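Local coordinates for protein dihydropteroate synthase (Stenotrophomonas maltophilia, PDB 7L6P) that probably catalyses the condensation of para-aminobenzoate with 6-hydroxymethyl-7,8-dihydropterin diphosphate to give 7,8-dihydropteroate, the precursor of folates, at residues A[66-71]-A[104-109]; A[125-130]-A[143-148]. All coordinates share one frame; numbering follows the deposited sequence.

Contact 1: A[66-71]-A[104-109]; sequences DLLDIG and VPISID. With IMD (imidazole), chain C.
L68 and I70 bond through their backbones to P105, S107 and D109, and so join 66-71 to 104-109 as parallel strands. L68 N gives to P105 O and L68 O takes from S107 N. I70 then repeats the pattern two residues on: its N gives to S107 O and its O takes from D109 N at 2.7 Å. The bonds are nearly straight at hydrogen.

A side-chain hydrogen bond runs beside them. S107 OG donates a hydrogen bond to D69 OD1 at 2.6 Å and meets it nearly along the C-O axis. With CG anti to the backbone N (chi1 -163°), the D69 carboxylate puts OD1 beside S107 OG. The other oxygen, D69 OD2, is held by a salt bridge to R269 and a hydrogen bond from N128.

The strands are the second and third of the eight-stranded parallel barrel, a TIM-barrel fold. D69, S107 and D109 face its interior. L68, I70, I106 and I108 point outward to the surrounding helices.

Like charges come close on the inner face. D69 OD2 lies 3.4 Å from D109 OD2, with the carboxylate planes 22° apart. R269 forms salt bridges to both and probably offsets their repulsion. D109 OD2 also takes a weak hydrogen bond, 3.2 Å long, from N1 of an active-site imidazole, probably from the crystallisation liquor. That bond is bent, with 135° at hydrogen.

Apolar contacts fill the outer face. I70 CG1 packs on I106 CG2 at 3.7 Å, and L68 CB meets I106 CD1 more loosely. Helix 84-101, which links the two strands, covers I70, I106 and I108. At the strand starts, P105 CD lies against D66 O at 3.3 Å and V104 CB sits beside the same oxygen.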
loop_
_atom_site.group_PDB
_atom_site.type_symbol
_atom_site.label_atom_id
_atom_site.label_comp_id
_atom_site.label_asym_id
_atom_site.label_seq_id
_atom_site.Cartn_x
_atom_site.Cartn_y
_atom_site.Cartn_z
ATOM N N ASP A 66 -12.203 7.103 -11.490
ATOM C CA ASP A 66 -12.117 7.686 -12.826
ATOM C C ASP A 66 -13.019 6.992 -13.824
ATOM O O ASP A 66 -13.312 7.566 -14.869
ATOM C CB ASP A 66 -10.682 7.612 -13.352
ATOM C CG ASP A 66 -9.677 8.251 -12.396
ATOM O OD1 ASP A 66 -9.556 9.510 -12.369
ATOM O OD2 ASP A 66 -9.053 7.472 -11.626
ATOM N N LEU A 67 -13.478 5.785 -13.521
ATOM C CA LEU A 67 -14.371 5.070 -14.415
ATOM C C LEU A 67 -15.036 3.961 -13.618
ATOM O O LEU A 67 -14.558 3.569 -12.549
ATOM C CB LEU A 67 -13.627 4.523 -15.647
ATOM C CG LEU A 67 -12.552 3.440 -15.514
ATOM C CD1 LEU A 67 -12.271 2.798 -16.888
ATOM C CD2 LEU A 67 -11.269 3.975 -14.900
ATOM N N LEU A 68 -16.164 3.489 -14.132
ATOM C CA LEU A 68 -16.982 2.493 -13.459
ATOM C C LEU A 68 -17.193 1.286 -14.363
ATOM O O LEU A 68 -17.269 1.415 -15.586
ATOM C CB LEU A 68 -18.327 3.092 -13.059
ATOM C CG LEU A 68 -18.245 4.288 -12.111
ATOM C CD1 LEU A 68 -19.634 4.824 -11.869
ATOM C CD2 LEU A 68 -17.574 3.897 -10.791
ATOM N N ASP A 69 -17.281 0.105 -13.759
ATOM C CA ASP A 69 -17.463 -1.142 -14.494
ATOM C C ASP A 69 -18.762 -1.790 -14.043
ATOM O O ASP A 69 -18.890 -2.163 -12.874
ATOM C CB ASP A 69 -16.293 -2.098 -14.274
ATOM C CG ASP A 69 -16.247 -3.194 -15.320
ATOM O OD1 ASP A 69 -16.543 -2.884 -16.502
ATOM O OD2 ASP A 69 -15.921 -4.358 -14.967
ATOM N N ILE A 70 -19.714 -1.934 -14.967
ATOM C CA ILE A 70 -21.065 -2.393 -14.655
ATOM C C ILE A 70 -21.205 -3.845 -15.089
ATOM O O ILE A 70 -20.962 -4.173 -16.252
ATOM C CB ILE A 70 -22.126 -1.515 -15.332
ATOM C CG1 ILE A 70 -21.808 -0.030 -15.133
ATOM C CG2 ILE A 70 -23.507 -1.839 -14.785
ATOM C CD1 ILE A 70 -21.630 0.377 -13.707
ATOM N N GLY A 71 -21.576 -4.714 -14.157
ATOM C CA GLY A 71 -21.716 -6.129 -14.445
ATOM C C GLY A 71 -22.956 -6.712 -13.794
ATOM O O GLY A 71 -23.353 -6.319 -12.693
ATOM N N VAL A 104 -17.804 10.411 -16.213
ATOM C CA VAL A 104 -16.772 9.383 -16.304
ATOM C C VAL A 104 -17.170 8.295 -17.302
ATOM O O VAL A 104 -18.360 8.116 -17.605
ATOM C CB VAL A 104 -16.475 8.772 -14.925
ATOM C CG1 VAL A 104 -16.197 9.856 -13.896
ATOM C CG2 VAL A 104 -17.619 7.880 -14.473
ATOM N N PRO A 105 -16.202 7.592 -17.883
ATOM C CA PRO A 105 -16.524 6.454 -18.747
ATOM C C PRO A 105 -17.262 5.345 -17.995
ATOM O O PRO A 105 -16.945 5.023 -16.850
ATOM C CB PRO A 105 -15.150 5.991 -19.229
ATOM C CG PRO A 105 -14.254 7.200 -19.026
ATOM C CD PRO A 105 -14.756 7.856 -17.823
ATOM N N ILE A 106 -18.239 4.744 -18.661
ATOM C CA ILE A 106 -19.007 3.631 -18.111
ATOM C C ILE A 106 -18.627 2.371 -18.880
ATOM O O ILE A 106 -18.888 2.266 -20.090
ATOM C CB ILE A 106 -20.519 3.883 -18.208
ATOM C CG1 ILE A 106 -20.864 5.234 -17.559
ATOM C CG2 ILE A 106 -21.286 2.710 -17.602
ATOM C CD1 ILE A 106 -20.478 5.330 -16.105
ATOM N N SER A 107 -18.012 1.419 -18.192
ATOM C CA SER A 107 -17.611 0.173 -18.822
ATOM C C SER A 107 -18.634 -0.916 -18.534
ATOM O O SER A 107 -19.203 -0.977 -17.436
ATOM C CB SER A 107 -16.244 -0.287 -18.335
ATOM O OG SER A 107 -16.035 -1.630 -18.745
ATOM N N ILE A 108 -18.854 -1.781 -19.517
ATOM C CA ILE A 108 -19.717 -2.945 -19.357
ATOM C C ILE A 108 -18.848 -4.173 -19.151
ATOM O O ILE A 108 -17.959 -4.475 -19.964
ATOM C CB ILE A 108 -20.665 -3.134 -20.552
ATOM C CG1 ILE A 108 -21.469 -4.422 -20.351
ATOM C CG2 ILE A 108 -19.909 -3.171 -21.866
ATOM C CD1 ILE A 108 -22.329 -4.395 -19.112
ATOM N N ASP A 109 -19.111 -4.877 -18.058
ATOM C CA ASP A 109 -18.391 -6.079 -17.654
ATOM C C ASP A 109 -19.194 -7.271 -18.174
ATOM O O ASP A 109 -20.137 -7.737 -17.535
ATOM C CB ASP A 109 -18.228 -6.063 -16.135
ATOM C CG ASP A 109 -17.485 -7.269 -15.591
ATOM O OD1 ASP A 109 -16.974 -8.080 -16.388
ATOM O OD2 ASP A 109 -17.402 -7.391 -14.347
HETATM N N1 IMD C . -14.424 -8.665 -14.418
HETATM C C2 IMD C . -14.100 -8.279 -15.683
HETATM N N3 IMD C . -12.763 -8.394 -15.854
HETATM C C4 IMD C . -12.237 -8.841 -14.682
HETATM C C5 IMD C . -13.286 -9.016 -13.781
#

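Contact 2: A[125-130]-A[143-148]; sequences GMINDI and AATGVP
This is a buried, mainly apolar contact between the N-terminal part of 125-130 and the turn that leads from helix 138-145 into strand 149-152. It lies within one beta-alpha-beta unit of the TIM barrel, where the returning chain comes alongside the strand it left. I127 meets V147 and T145, and M126 meets P148.

One hydrogen bond ties the two backbones. I127 N gives to P148 O at 3.0 Å and is nearly straight at hydrogen (167°). The same oxygen receives a CA-H contact from M126. I127 also has a backbone hydrogen bond with V150 of the neighbouring strand.

V147 packs against 125-130. Its CB lies over the G125 carbonyl group, 3.7 Å from its O. With CG1 anti to the carbonyl carbon (chi1 -56°), the other branch, CG2, is turned to touch I127 CG1 at 4.0 Å. The V147 and I127 side chains cross at about a right angle. V120 of helix 113-121 also touches V147, and M116 of that helix touches I127. P148 CD packs against G125 O at 3.6 Å, while its CB meets M126 CE at 4.3 Å.

The helix gives way at G146. Its positive phi (82°) would push a CB against the preceding carbonyl oxygen, so the turn suits glycine. T145 OG1 hydrogen-bonds to A142 O and takes a weak bond from V147 N across the turn. I127 CD1 reaches T145 tip to tip, 4.0 Å from OG1.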
loop_
_atom_site.group_PDB
_atom_site.type_symbol
_atom_site.label_atom_id
_atom_site.label_comp_id
_atom_site.label_asym_id
_atom_site.label_seq_id
_atom_site.Cartn_x
_atom_site.Cartn_y
_atom_site.Cartn_z
ATOM N N GLY A 125 -19.007 3.145 -22.649
ATOM C CA GLY A 125 -17.899 3.589 -23.473
ATOM C C GLY A 125 -16.667 2.714 -23.371
ATOM O O GLY A 125 -15.551 3.152 -23.665
ATOM N N MET A 126 -16.859 1.477 -22.920
ATOM C CA MET A 126 -15.786 0.508 -22.752
ATOM C C MET A 126 -16.404 -0.866 -22.527
ATOM O O MET A 126 -17.520 -0.978 -22.012
ATOM C CB MET A 126 -14.861 0.891 -21.586
ATOM C CG MET A 126 -13.833 -0.178 -21.264
ATOM S SD MET A 126 -12.650 0.273 -19.997
ATOM C CE MET A 126 -11.706 1.522 -20.868
ATOM N N ILE A 127 -15.702 -1.898 -22.994
ATOM C CA ILE A 127 -16.062 -3.293 -22.771
ATOM C C ILE A 127 -14.931 -3.950 -21.993
ATOM O O ILE A 127 -13.764 -3.868 -22.394
ATOM C CB ILE A 127 -16.319 -4.039 -24.095
ATOM C CG1 ILE A 127 -17.568 -3.476 -24.775
ATOM C CG2 ILE A 127 -16.457 -5.538 -23.852
ATOM C CD1 ILE A 127 -17.765 -3.940 -26.184
ATOM N N ASN A 128 -15.274 -4.607 -20.893
ATOM C CA ASN A 128 -14.310 -5.315 -20.056
ATOM C C ASN A 128 -14.665 -6.797 -20.120
ATOM O O ASN A 128 -15.684 -7.214 -19.559
ATOM C CB ASN A 128 -14.367 -4.781 -18.622
ATOM C CG ASN A 128 -13.198 -5.238 -17.766
ATOM O OD1 ASN A 128 -12.165 -5.666 -18.277
ATOM N ND2 ASN A 128 -13.370 -5.164 -16.444
ATOM N N ASP A 129 -13.854 -7.595 -20.824
ATOM C CA ASP A 129 -14.235 -8.970 -21.170
ATOM C C ASP A 129 -13.317 -9.987 -20.497
ATOM O O ASP A 129 -12.141 -10.107 -20.863
ATOM C CB ASP A 129 -14.219 -9.161 -22.686
ATOM C CG ASP A 129 -14.625 -10.582 -23.106
ATOM O OD1 ASP A 129 -15.069 -11.403 -22.259
ATOM O OD2 ASP A 129 -14.499 -10.876 -24.302
ATOM N N ILE A 130 -13.870 -10.761 -19.553
ATOM C CA ILE A 130 -13.090 -11.815 -18.903
ATOM C C ILE A 130 -12.653 -12.898 -19.895
ATOM O O ILE A 130 -11.671 -13.607 -19.644
ATOM C CB ILE A 130 -13.880 -12.468 -17.746
ATOM C CG1 ILE A 130 -15.152 -13.150 -18.251
ATOM C CG2 ILE A 130 -14.228 -11.466 -16.658
ATOM C CD1 ILE A 130 -15.743 -14.137 -17.225
ATOM N N ALA A 143 -15.705 -5.122 -32.125
ATOM C CA ALA A 143 -15.056 -4.324 -33.160
ATOM C C ALA A 143 -15.997 -3.251 -33.678
ATOM O O ALA A 143 -15.609 -2.083 -33.819
ATOM C CB ALA A 143 -14.593 -5.214 -34.315
ATOM N N ALA A 144 -17.248 -3.630 -33.934
ATOM C CA ALA A 144 -18.221 -2.723 -34.515
ATOM C C ALA A 144 -18.659 -1.628 -33.552
ATOM O O ALA A 144 -19.098 -0.566 -34.007
ATOM C CB ALA A 144 -19.436 -3.517 -34.984
ATOM N N THR A 145 -18.534 -1.843 -32.238
ATOM C CA THR A 145 -18.968 -0.819 -31.294
ATOM C C THR A 145 -18.050 0.396 -31.320
ATOM O O THR A 145 -18.518 1.523 -31.121
ATOM C CB THR A 145 -19.024 -1.375 -29.870
ATOM O OG1 THR A 145 -17.691 -1.630 -29.419
ATOM C CG2 THR A 145 -19.832 -2.657 -29.817
ATOM N N GLY A 146 -16.753 0.193 -31.554
ATOM C CA GLY A 146 -15.811 1.292 -31.584
ATOM C C GLY A 146 -15.321 1.759 -30.229
ATOM O O GLY A 146 -14.652 2.795 -30.153
ATOM N N VAL A 147 -15.627 1.045 -29.150
ATOM C CA VAL A 147 -15.151 1.478 -27.840
ATOM C C VAL A 147 -13.940 0.647 -27.432
ATOM O O VAL A 147 -13.784 -0.490 -27.894
ATOM C CB VAL A 147 -16.271 1.394 -26.799
ATOM C CG1 VAL A 147 -17.457 2.202 -27.266
ATOM C CG2 VAL A 147 -16.671 -0.064 -26.572
ATOM N N PRO A 148 -13.075 1.157 -26.562
ATOM C CA PRO A 148 -11.943 0.346 -26.089
ATOM C C PRO A 148 -12.404 -0.942 -25.418
ATOM O O PRO A 148 -13.486 -1.015 -24.834
ATOM C CB PRO A 148 -11.236 1.281 -25.096
ATOM C CG PRO A 148 -11.562 2.660 -25.606
ATOM C CD PRO A 148 -12.973 2.561 -26.125
#

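In the fold
Both contacts are buried and belong to the same barrel wall, with centres about 11 Å apart. Contact 1 pairs two neighbouring strands along their length. Contact 2 joins the neighbouring segment 125-130 to a turn after a helix. It buries less surface and has one hydrogen bond between its segments, against five in contact 1. Strands 106-109 and 126-129 are adjacent, and I106 O and I108 O probably accept bonds from G125 N and N128 N. The chemistry follows position. Contact 1 carries carboxylates on the inner face, where D109 meets the imidazole, whereas contact 2 relies on aliphatic packing toward helix 113-121. S107 OG of contact 1 also packs on N128 CB.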